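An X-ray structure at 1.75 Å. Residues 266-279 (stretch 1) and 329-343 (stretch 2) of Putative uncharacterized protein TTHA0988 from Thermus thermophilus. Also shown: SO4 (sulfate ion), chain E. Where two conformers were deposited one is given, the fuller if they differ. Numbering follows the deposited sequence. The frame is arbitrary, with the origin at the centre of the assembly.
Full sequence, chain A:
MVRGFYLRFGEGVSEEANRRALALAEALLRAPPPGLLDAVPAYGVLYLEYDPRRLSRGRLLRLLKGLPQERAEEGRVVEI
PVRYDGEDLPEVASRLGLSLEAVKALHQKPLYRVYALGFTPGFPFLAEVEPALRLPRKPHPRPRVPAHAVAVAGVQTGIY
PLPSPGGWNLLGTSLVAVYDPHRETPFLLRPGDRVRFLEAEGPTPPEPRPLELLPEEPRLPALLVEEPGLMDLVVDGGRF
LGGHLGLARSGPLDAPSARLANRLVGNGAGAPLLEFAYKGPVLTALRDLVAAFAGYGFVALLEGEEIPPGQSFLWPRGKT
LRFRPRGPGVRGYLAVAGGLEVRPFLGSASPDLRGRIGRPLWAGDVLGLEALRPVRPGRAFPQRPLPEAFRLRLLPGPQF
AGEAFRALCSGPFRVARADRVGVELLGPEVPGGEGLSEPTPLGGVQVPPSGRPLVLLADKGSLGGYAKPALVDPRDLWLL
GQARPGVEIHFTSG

Stretch 1 (266-279) GNGAGAPLLEFAYK
Stretch 2 329-343: GVRGYLAVAGGLEVR

The most unusual feature of this contact is a side-chain amide that bonds a turn at two points, as acceptor and as donor: the amide of Asn267 (chi1 m, chi2 -22°) closes over the type II turn Val336-Gly339. Its OD1 accepts from Gly338 N at 2.9 Å, and its ND2 donates to Val336 O at 2.9 Å with an N-H...O angle of 174°. One planar group thus serves as both acceptor, for Gly338 N, and donor, to Val336 O, which also accepts from Gly339 N at 2.8 Å, closing the turn internally. Gly338 (phi/psi 102/-21) and Gly339 (78/167) adopt glycine conformations; a CB on Gly339 would lie 3.4 Å from Ala271 CB, which is tight.

Between this clasp and the sheet, Leu340 N donates to Pro272 O at 3.2 Å. The same Pro272 O accepts from water 1 at 2.9 Å, and Val336 N donates to that water at 3.2 Å. The proline ring (C-gamma exo) packs its CB 3.8 Å from Val342 CG2.

Strands 273-277 and 331-336 run antiparallel, their N-to-C directions 157° apart and their axes approaching to 4.7 Å. Leu274 pairs with Leu334 through Leu274 N to Leu334 O (3.0 Å) and Leu334 N to Leu274 O (2.9 Å). Phe276 pairs with Gly332 through Phe276 N to Gly332 O (3.0 Å) and Gly332 N to Phe276 O (2.9 Å). The non-hydrogen-bonded pairs are Glu275-Tyr333 and Ala277-Arg331, with CA-CA distances of 4.7 and 4.3 Å. Beyond the strand, Tyr278 (phi/psi 71/-56) still donates from N to Val330 O at 2.8 Å.

The face bearing Leu274, Phe276 and Leu334 is apolar. Phe276 (chi1 48°, p; chi2 97°) lays its ring over Gly332, whose CA is 4.1 Å from the centroid and 19° off the normal. Glycine suits this site because a CB would come within 2.8 Å of Phe276 CE1, a clash. Leu274 CB meets Leu334 CB at 4.3 Å.

On the other face, buried Glu275 (chi1 t, chi2 t, chi3 100°) binds two partners: OE1 forms a salt bridge with Arg331 NH1 at 2.9 Å, and OE2 accepts from Tyr333 OH at 2.7 Å. The Arg331 guanidinium (t, t, m, -90°) offsets the charge of the buried carboxylate, and the Tyr333 hydroxyl (chi1 m, chi2 88°) adds a hydrogen bond. The small Ala277 fits beneath the guanidinium, its CB 3.6 Å from Arg331 NH1.

At the far end, Val330 CB sits over the Tyr278 ring, 4.1 Å from its centroid. Together the stretches bury 997 Å².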

ATOM      1  N   GLY A 266     -28.124  -0.029  -2.373  1.00 18.28           N
ATOM      2  CA  GLY A 266     -28.279  -0.256  -3.808  1.00 18.78           C
ATOM      3  C   GLY A 266     -27.095   0.116  -4.684  1.00 19.62           C
ATOM      4  O   GLY A 266     -27.245   0.214  -5.905  1.00 21.79           O
ATOM      5  N   ASN A 267     -25.921   0.311  -4.084  1.00 17.73           N
ATOM      6  CA  ASN A 267     -24.710   0.631  -4.847  1.00 18.46           C
ATOM      7  C   ASN A 267     -23.996  -0.623  -5.317  1.00 19.58           C
ATOM      8  O   ASN A 267     -24.160  -1.698  -4.741  1.00 20.55           O
ATOM      9  CB  ASN A 267     -23.704   1.417  -4.006  1.00 17.09           C
ATOM     10  CG  ASN A 267     -24.217   2.777  -3.569  1.00 16.61           C
ATOM     11  OD1 ASN A 267     -25.135   3.344  -4.169  1.00 17.50           O
ATOM     12  ND2 ASN A 267     -23.608   3.313  -2.517  1.00 14.79           N
ATOM     13  N   GLY A 268     -23.166  -0.461  -6.342  1.00 21.81           N
ATOM     14  CA  GLY A 268     -22.174  -1.476  -6.690  1.00 22.66           C
ATOM     15  C   GLY A 268     -21.212  -1.678  -5.528  1.00 22.30           C
ATOM     16  O   GLY A 268     -20.919  -0.737  -4.785  1.00 21.05           O
ATOM     17  N   ALA A 269     -20.711  -2.904  -5.375  1.00 23.58           N
ATOM     18  CA  ALA A 269     -19.920  -3.282  -4.197  1.00 24.18           C
ATOM     19  C   ALA A 269     -18.721  -2.372  -3.951  1.00 24.54           C
ATOM     20  O   ALA A 269     -18.348  -2.143  -2.796  1.00 21.97           O
ATOM     21  CB  ALA A 269     -19.460  -4.733  -4.307  1.00 26.57           C
ATOM     22  N   GLY A 270     -18.132  -1.852  -5.030  1.00 23.66           N
ATOM     23  CA  GLY A 270     -16.947  -1.009  -4.940  1.00 25.51           C
ATOM     24  C   GLY A 270     -17.160   0.489  -5.101  1.00 25.22           C
ATOM     25  O   GLY A 270     -16.185   1.218  -5.281  1.00 29.24           O
ATOM     26  N   ALA A 271     -18.408   0.960  -5.033  1.00 22.34           N
ATOM     27  CA  ALA A 271     -18.697   2.401  -5.076  1.00 20.77           C
ATOM     28  C   ALA A 271     -18.001   3.112  -3.908  1.00 18.74           C
ATOM     29  O   ALA A 271     -17.855   2.530  -2.834  1.00 17.84           O
ATOM     30  CB  ALA A 271     -20.197   2.659  -5.021  1.00 20.68           C
ATOM     31  N   PRO A 272     -17.566   4.372  -4.110  1.00 15.91           N
ATOM     32  CA  PRO A 272     -16.842   5.008  -3.008  1.00 14.73           C
ATOM     33  C   PRO A 272     -17.686   5.200  -1.748  1.00 14.21           C
ATOM     34  O   PRO A 272     -18.826   5.680  -1.826  1.00 13.33           O
ATOM     35  CB  PRO A 272     -16.432   6.364  -3.593  1.00 14.81           C
ATOM     36  CG  PRO A 272     -16.358   6.137  -5.052  1.00 14.84           C
ATOM     37  CD  PRO A 272     -17.490   5.179  -5.342  1.00 18.00           C
ATOM     38  N   LEU A 273     -17.114   4.835  -0.602  1.00 12.44           N
ATOM     39  CA  LEU A 273     -17.773   4.991   0.692  1.00 12.46           C
ATOM     40  C   LEU A 273     -16.728   5.377   1.732  1.00 13.86           C
ATOM     41  O   LEU A 273     -15.540   5.474   1.407  1.00 13.02           O
ATOM     42  CB  LEU A 273     -18.539   3.713   1.079  1.00 13.20           C
ATOM     43  CG  LEU A 273     -17.796   2.516   1.684  1.00 17.34           C
ATOM     44  CD1 LEU A 273     -18.783   1.384   1.956  1.00 14.68           C
ATOM     45  CD2 LEU A 273     -16.686   2.043   0.807  1.00 18.79           C
ATOM     46  N   LEU A 274     -17.180   5.633   2.956  1.00 12.60           N
ATOM     47  CA  LEU A 274     -16.302   6.067   4.036  0.50 13.38           C
ATOM     48  C   LEU A 274     -15.874   4.888   4.912  1.00 13.53           C
ATOM     49  O   LEU A 274     -16.706   4.098   5.329  1.00 14.79           O
ATOM     50  CB  LEU A 274     -17.021   7.106   4.893  0.50 13.99           C
ATOM     51  CG  LEU A 274     -16.164   7.876   5.895  0.50 14.15           C
ATOM     52  CD1 LEU A 274     -14.980   8.517   5.201  0.50 13.71           C
ATOM     53  CD2 LEU A 274     -17.007   8.930   6.601  0.50 17.04           C
ATOM     54  N   GLU A 275     -14.569   4.784   5.175  1.00 12.33           N
ATOM     55  CA  GLU A 275     -14.026   3.845   6.148  1.00 12.01           C
ATOM     56  C   GLU A 275     -13.498   4.684   7.304  1.00 12.38           C
ATOM     57  O   GLU A 275     -12.853   5.706   7.080  1.00 14.58           O
ATOM     58  CB  GLU A 275     -12.869   3.031   5.557  1.00 13.25           C
ATOM     59  CG  GLU A 275     -12.253   2.044   6.545  1.00 15.32           C
ATOM     60  CD  GLU A 275     -11.003   1.379   6.013  1.00 14.63           C
ATOM     61  OE1 GLU A 275      -9.905   1.826   6.402  1.00 13.96           O
ATOM     62  OE2 GLU A 275     -11.122   0.410   5.225  1.00 16.37           O
ATOM     63  N   PHE A 276     -13.769   4.256   8.532  1.00 11.78           N
ATOM     64  CA  PHE A 276     -13.178   4.887   9.713  1.00 13.69           C
ATOM     65  C   PHE A 276     -12.772   3.840  10.737  1.00 14.57           C
ATOM     66  O   PHE A 276     -13.368   2.766  10.818  1.00 16.29           O
ATOM     67  CB  PHE A 276     -14.129   5.909  10.344  1.00 15.49           C
ATOM     68  CG  PHE A 276     -15.523   5.400  10.538  1.00 15.18           C
ATOM     69  CD1 PHE A 276     -15.929   4.891  11.759  1.00 20.48           C
ATOM     70  CD2 PHE A 276     -16.433   5.428   9.488  1.00 20.72           C
ATOM     71  CE1 PHE A 276     -17.220   4.415  11.928  1.00 19.20           C
ATOM     72  CE2 PHE A 276     -17.724   4.947   9.653  1.00 22.91           C
ATOM     73  CZ  PHE A 276     -18.114   4.445  10.875  1.00 21.34           C
ATOM     74  N   ALA A 277     -11.747   4.161  11.518  1.00 13.27           N
ATOM     75  CA  ALA A 277     -11.194   3.213  12.469  1.00 15.94           C
ATOM     76  C   ALA A 277     -10.943   3.859  13.822  1.00 16.25           C
ATOM     77  O   ALA A 277     -10.517   5.013  13.894  1.00 16.56           O
ATOM     78  CB  ALA A 277      -9.904   2.616  11.921  1.00 17.40           C
ATOM     79  N   TYR A 278     -11.234   3.107  14.883  1.00 17.03           N
ATOM     80  CA  TYR A 278     -10.942   3.484  16.272  1.00 19.57           C
ATOM     81  C   TYR A 278     -11.832   4.627  16.795  1.00 19.22           C
ATOM     82  O   TYR A 278     -12.517   4.480  17.815  1.00 20.01           O
ATOM     83  CB  TYR A 278      -9.438   3.788  16.458  1.00 20.24           C
ATOM     84  CG  TYR A 278      -8.510   2.597  16.170  1.00 21.45           C
ATOM     85  CD1 TYR A 278      -7.899   2.438  14.925  1.00 24.72           C
ATOM     86  CD2 TYR A 278      -8.258   1.637  17.147  1.00 30.33           C
ATOM     87  CE1 TYR A 278      -7.050   1.342  14.664  1.00 27.30           C
ATOM     88  CE2 TYR A 278      -7.417   0.550  16.900  1.00 25.95           C
ATOM     89  CZ  TYR A 278      -6.818   0.406  15.662  1.00 26.88           C
ATOM     90  OH  TYR A 278      -5.988  -0.686  15.446  1.00 27.37           O
ATOM     91  N   LYS A 279     -11.827   5.756  16.088  1.00 17.22           N
ATOM     92  CA  LYS A 279     -12.687   6.884  16.401  1.00 16.42           C
ATOM     93  C   LYS A 279     -13.301   7.392  15.105  1.00 15.98           C
ATOM     94  O   LYS A 279     -12.585   7.676  14.145  1.00 15.31           O
ATOM     95  CB  LYS A 279     -11.893   8.005  17.065  1.00 17.30           C
ATOM     96  CG  LYS A 279     -12.733   9.187  17.513  1.00 19.18           C
ATOM     97  CD  LYS A 279     -11.885  10.260  18.162  1.00 25.01           C
ATOM     98  CE  LYS A 279     -12.722  11.476  18.523  1.00 26.78           C
ATOM     99  NZ  LYS A 279     -11.900  12.552  19.142  1.00 28.23           N
ATOM    100  N   GLY A 329     -13.778  -5.083  17.564  1.00 31.18           N
ATOM    101  CA  GLY A 329     -13.678  -4.495  16.253  1.00 26.29           C
ATOM    102  C   GLY A 329     -13.277  -3.050  16.381  1.00 22.80           C
ATOM    103  O   GLY A 329     -13.338  -2.452  17.459  1.00 21.34           O
ATOM    104  N   VAL A 330     -12.834  -2.497  15.266  1.00 18.79           N
ATOM    105  CA  VAL A 330     -12.338  -1.141  15.240  1.00 18.74           C
ATOM    106  C   VAL A 330     -12.705  -0.375  13.987  1.00 15.67           C
ATOM    107  O   VAL A 330     -12.500   0.823  13.959  1.00 17.57           O
ATOM    108  CB  VAL A 330     -10.802  -1.095  15.361  1.00 20.96           C
ATOM    109  CG1 VAL A 330     -10.361  -1.643  16.700  1.00 27.45           C
ATOM    110  CG2 VAL A 330     -10.146  -1.847  14.211  1.00 22.24           C
ATOM    111  N   ARG A 331     -13.254  -1.047  12.973  1.00 14.67           N
ATOM    112  CA  ARG A 331     -13.367  -0.449  11.642  1.00 13.41           C
ATOM    113  C   ARG A 331     -14.794  -0.489  11.112  1.00 13.49           C
ATOM    114  O   ARG A 331     -15.387  -1.552  10.955  1.00 13.45           O
ATOM    115  CB  ARG A 331     -12.423  -1.162  10.682  1.00 15.19           C
ATOM    116  CG  ARG A 331     -12.167  -0.449   9.367  1.00 16.51           C
ATOM    117  CD  ARG A 331     -10.962  -1.074   8.649  1.00 18.72           C
ATOM    118  NE  ARG A 331      -9.803  -1.122   9.543  1.00 18.52           N
ATOM    119  CZ  ARG A 331      -8.880  -0.172   9.680  1.00 13.45           C
ATOM    120  NH1 ARG A 331      -8.884   0.914   8.922  1.00 19.00           N
ATOM    121  NH2 ARG A 331      -7.908  -0.341  10.566  1.00 16.71           N
ATOM    122  N   GLY A 332     -15.327   0.694  10.833  1.00 13.96           N
ATOM    123  CA  GLY A 332     -16.688   0.844  10.333  1.00 13.96           C
ATOM    124  C   GLY A 332     -16.719   1.430   8.936  1.00 12.48           C
ATOM    125  O   GLY A 332     -15.733   2.032   8.474  1.00 11.60           O
ATOM    126  N   TYR A 333     -17.860   1.243   8.270  1.00 12.14           N
ATOM    127  CA  TYR A 333     -18.112   1.735   6.920  1.00 11.63           C
ATOM    128  C   TYR A 333     -19.446   2.457   6.845  1.00 12.28           C
ATOM    129  O   TYR A 333     -20.445   1.988   7.388  1.00 13.17           O
ATOM    130  CB  TYR A 333     -18.108   0.578   5.910  1.00 12.11           C
ATOM    131  CG  TYR A 333     -16.751  -0.039   5.843  1.00 13.34           C
ATOM    132  CD1 TYR A 333     -16.398  -1.070   6.701  1.00 13.84           C
ATOM    133  CD2 TYR A 333     -15.780   0.481   4.989  1.00 14.35           C
ATOM    134  CE1 TYR A 333     -15.117  -1.602   6.684  1.00 13.49           C
ATOM    135  CE2 TYR A 333     -14.500  -0.042   4.964  1.00 14.88           C
ATOM    136  CZ  TYR A 333     -14.173  -1.078   5.807  1.00 16.36           C
ATOM    137  OH  TYR A 333     -12.894  -1.585   5.785  1.00 15.89           O
ATOM    138  N   LEU A 334     -19.450   3.600   6.171  1.00 12.58           N
ATOM    139  CA  LEU A 334     -20.680   4.334   5.919  1.00 12.46           C
ATOM    140  C   LEU A 334     -20.825   4.520   4.420  1.00 12.40           C
ATOM    141  O   LEU A 334     -19.983   5.156   3.790  1.00 11.83           O
ATOM    142  CB  LEU A 334     -20.651   5.686   6.621  1.00 11.85           C
ATOM    143  CG  LEU A 334     -21.926   6.526   6.522  1.00 14.95           C
ATOM    144  CD1 LEU A 334     -23.045   5.887   7.328  1.00 14.09           C
ATOM    145  CD2 LEU A 334     -21.643   7.951   6.993  1.00 16.79           C
ATOM    146  N   ALA A 335     -21.893   3.953   3.861  1.00 11.53           N
ATOM    147  CA  ALA A 335     -22.233   4.111   2.450  1.00 10.61           C
ATOM    148  C   ALA A 335     -23.440   5.028   2.323  1.00 11.74           C
ATOM    149  O   ALA A 335     -24.250   5.131   3.244  1.00 13.33           O
ATOM    150  CB  ALA A 335     -22.533   2.761   1.829  1.00 10.29           C
ATOM    151  N   VAL A 336     -23.544   5.704   1.184  1.00 13.75           N
ATOM    152  CA  VAL A 336     -24.713   6.520   0.876  1.00 13.43           C
ATOM    153  C   VAL A 336     -25.262   6.119  -0.480  1.00 13.60           C
ATOM    154  O   VAL A 336     -24.505   5.804  -1.399  1.00 14.35           O
ATOM    155  CB  VAL A 336     -24.393   8.033   0.902  1.00 15.79           C
ATOM    156  CG1 VAL A 336     -23.938   8.448   2.306  1.00 17.45           C
ATOM    157  CG2 VAL A 336     -23.343   8.383  -0.136  1.00 16.12           C
ATOM    158  N   ALA A 337     -26.587   6.122  -0.597  1.00 14.50           N
ATOM    159  CA  ALA A 337     -27.249   5.748  -1.838  1.00 14.46           C
ATOM    160  C   ALA A 337     -26.739   6.643  -2.962  1.00 15.48           C
ATOM    161  O   ALA A 337     -26.822   7.876  -2.864  1.00 15.94           O
ATOM    162  CB  ALA A 337     -28.754   5.880  -1.693  1.00 14.69           C
ATOM    163  N   GLY A 338     -26.207   6.020  -4.012  1.00 14.84           N
ATOM    164  CA  GLY A 338     -25.605   6.737  -5.127  1.00 16.05           C
ATOM    165  C   GLY A 338     -24.084   6.760  -5.099  1.00 16.99           C
ATOM    166  O   GLY A 338     -23.453   6.972  -6.137  1.00 18.16           O
ATOM    167  N   GLY A 339     -23.495   6.536  -3.925  1.00 13.81           N
ATOM    168  CA  GLY A 339     -22.036   6.564  -3.761  1.00 14.89           C
ATOM    169  C   GLY A 339     -21.497   7.979  -3.687  1.00 13.85           C
ATOM    170  O   GLY A 339     -22.206   8.944  -3.985  1.00 14.34           O
ATOM    171  N   LEU A 340     -20.237   8.114  -3.276  1.00 14.43           N
ATOM    172  CA  LEU A 340     -19.609   9.425  -3.149  1.00 13.60           C
ATOM    173  C   LEU A 340     -18.905   9.831  -4.440  1.00 15.19           C
ATOM    174  O   LEU A 340     -18.316   8.987  -5.133  1.00 15.75           O
ATOM    175  CB  LEU A 340     -18.601   9.434  -1.998  1.00 14.06           C
ATOM    176  CG  LEU A 340     -19.184   9.184  -0.617  1.00 14.48           C
ATOM    177  CD1 LEU A 340     -18.059   9.015   0.404  1.00 16.93           C
ATOM    178  CD2 LEU A 340     -20.148  10.307  -0.220  1.00 16.30           C
ATOM    179  N   GLU A 341     -18.975  11.125  -4.752  1.00 14.46           N
ATOM    180  CA  GLU A 341     -18.259  11.700  -5.878  1.00 15.68           C
ATOM    181  C   GLU A 341     -16.787  11.859  -5.518  1.00 15.58           C
ATOM    182  O   GLU A 341     -16.452  12.542  -4.552  1.00 15.08           O
ATOM    183  CB  GLU A 341     -18.836  13.068  -6.265  1.00 16.24           C
ATOM    184  CG  GLU A 341     -18.240  13.592  -7.563  1.00 17.45           C
ATOM    185  CD  GLU A 341     -18.601  15.031  -7.899  1.00 24.57           C
ATOM    186  OE1 GLU A 341     -19.522  15.605  -7.280  1.00 24.10           O
ATOM    187  OE2 GLU A 341     -17.939  15.590  -8.801  1.00 24.15           O
ATOM    188  N   VAL A 342     -15.920  11.232  -6.311  1.00 15.80           N
ATOM    189  CA  VAL A 342     -14.469  11.259  -6.092  1.00 17.20           C
ATOM    190  C   VAL A 342     -13.777  11.163  -7.435  1.00 18.87           C
ATOM    191  O   VAL A 342     -14.185  10.361  -8.284  1.00 22.63           O
ATOM    192  CB  VAL A 342     -13.960  10.048  -5.269  1.00 19.16           C
ATOM    193  CG1 VAL A 342     -12.533  10.310  -4.781  1.00 21.03           C
ATOM    194  CG2 VAL A 342     -14.865   9.742  -4.106  1.00 22.70           C
ATOM    195  N   ARG A 343     -12.728  11.954  -7.628  1.00 18.22           N
ATOM    196  CA  ARG A 343     -11.942  11.892  -8.853  1.00 20.86           C
ATOM    197  C   ARG A 343     -10.987  10.709  -8.772  1.00 21.48           C
ATOM    198  O   ARG A 343     -10.363  10.492  -7.738  1.00 22.52           O
ATOM    199  CB  ARG A 343     -11.133  13.168  -9.056  1.00 22.92           C
ATOM    200  CG  ARG A 343     -11.938  14.378  -9.469  1.00 26.95           C
ATOM    201  CD  ARG A 343     -11.002  15.485  -9.933  1.00 31.73           C
ATOM    202  NE  ARG A 343     -10.201  16.018  -8.828  1.00 32.54           N
ATOM    203  CZ  ARG A 343     -10.509  17.090  -8.095  1.00 33.98           C
ATOM    204  NH1 ARG A 343     -11.616  17.789  -8.328  1.00 34.05           N
ATOM    205  NH2 ARG A 343      -9.691  17.474  -7.117  1.00 32.49           N
TER
HETATM  206  S   SO4 E 600     -22.157  -5.947  -6.852  1.00 61.97           S
HETATM  207  O1  SO4 E 600     -23.044  -5.572  -5.752  1.00 62.31           O
HETATM  208  O2  SO4 E 600     -21.138  -6.874  -6.360  1.00 60.20           O
HETATM  209  O3  SO4 E 600     -21.509  -4.758  -7.405  1.00 56.54           O
HETATM  210  O4  SO4 E 600     -22.942  -6.600  -7.897  1.00 63.45           O
HETATM  211  O   HOH W   1     -21.291   4.684  -0.778  1.00  9.54           O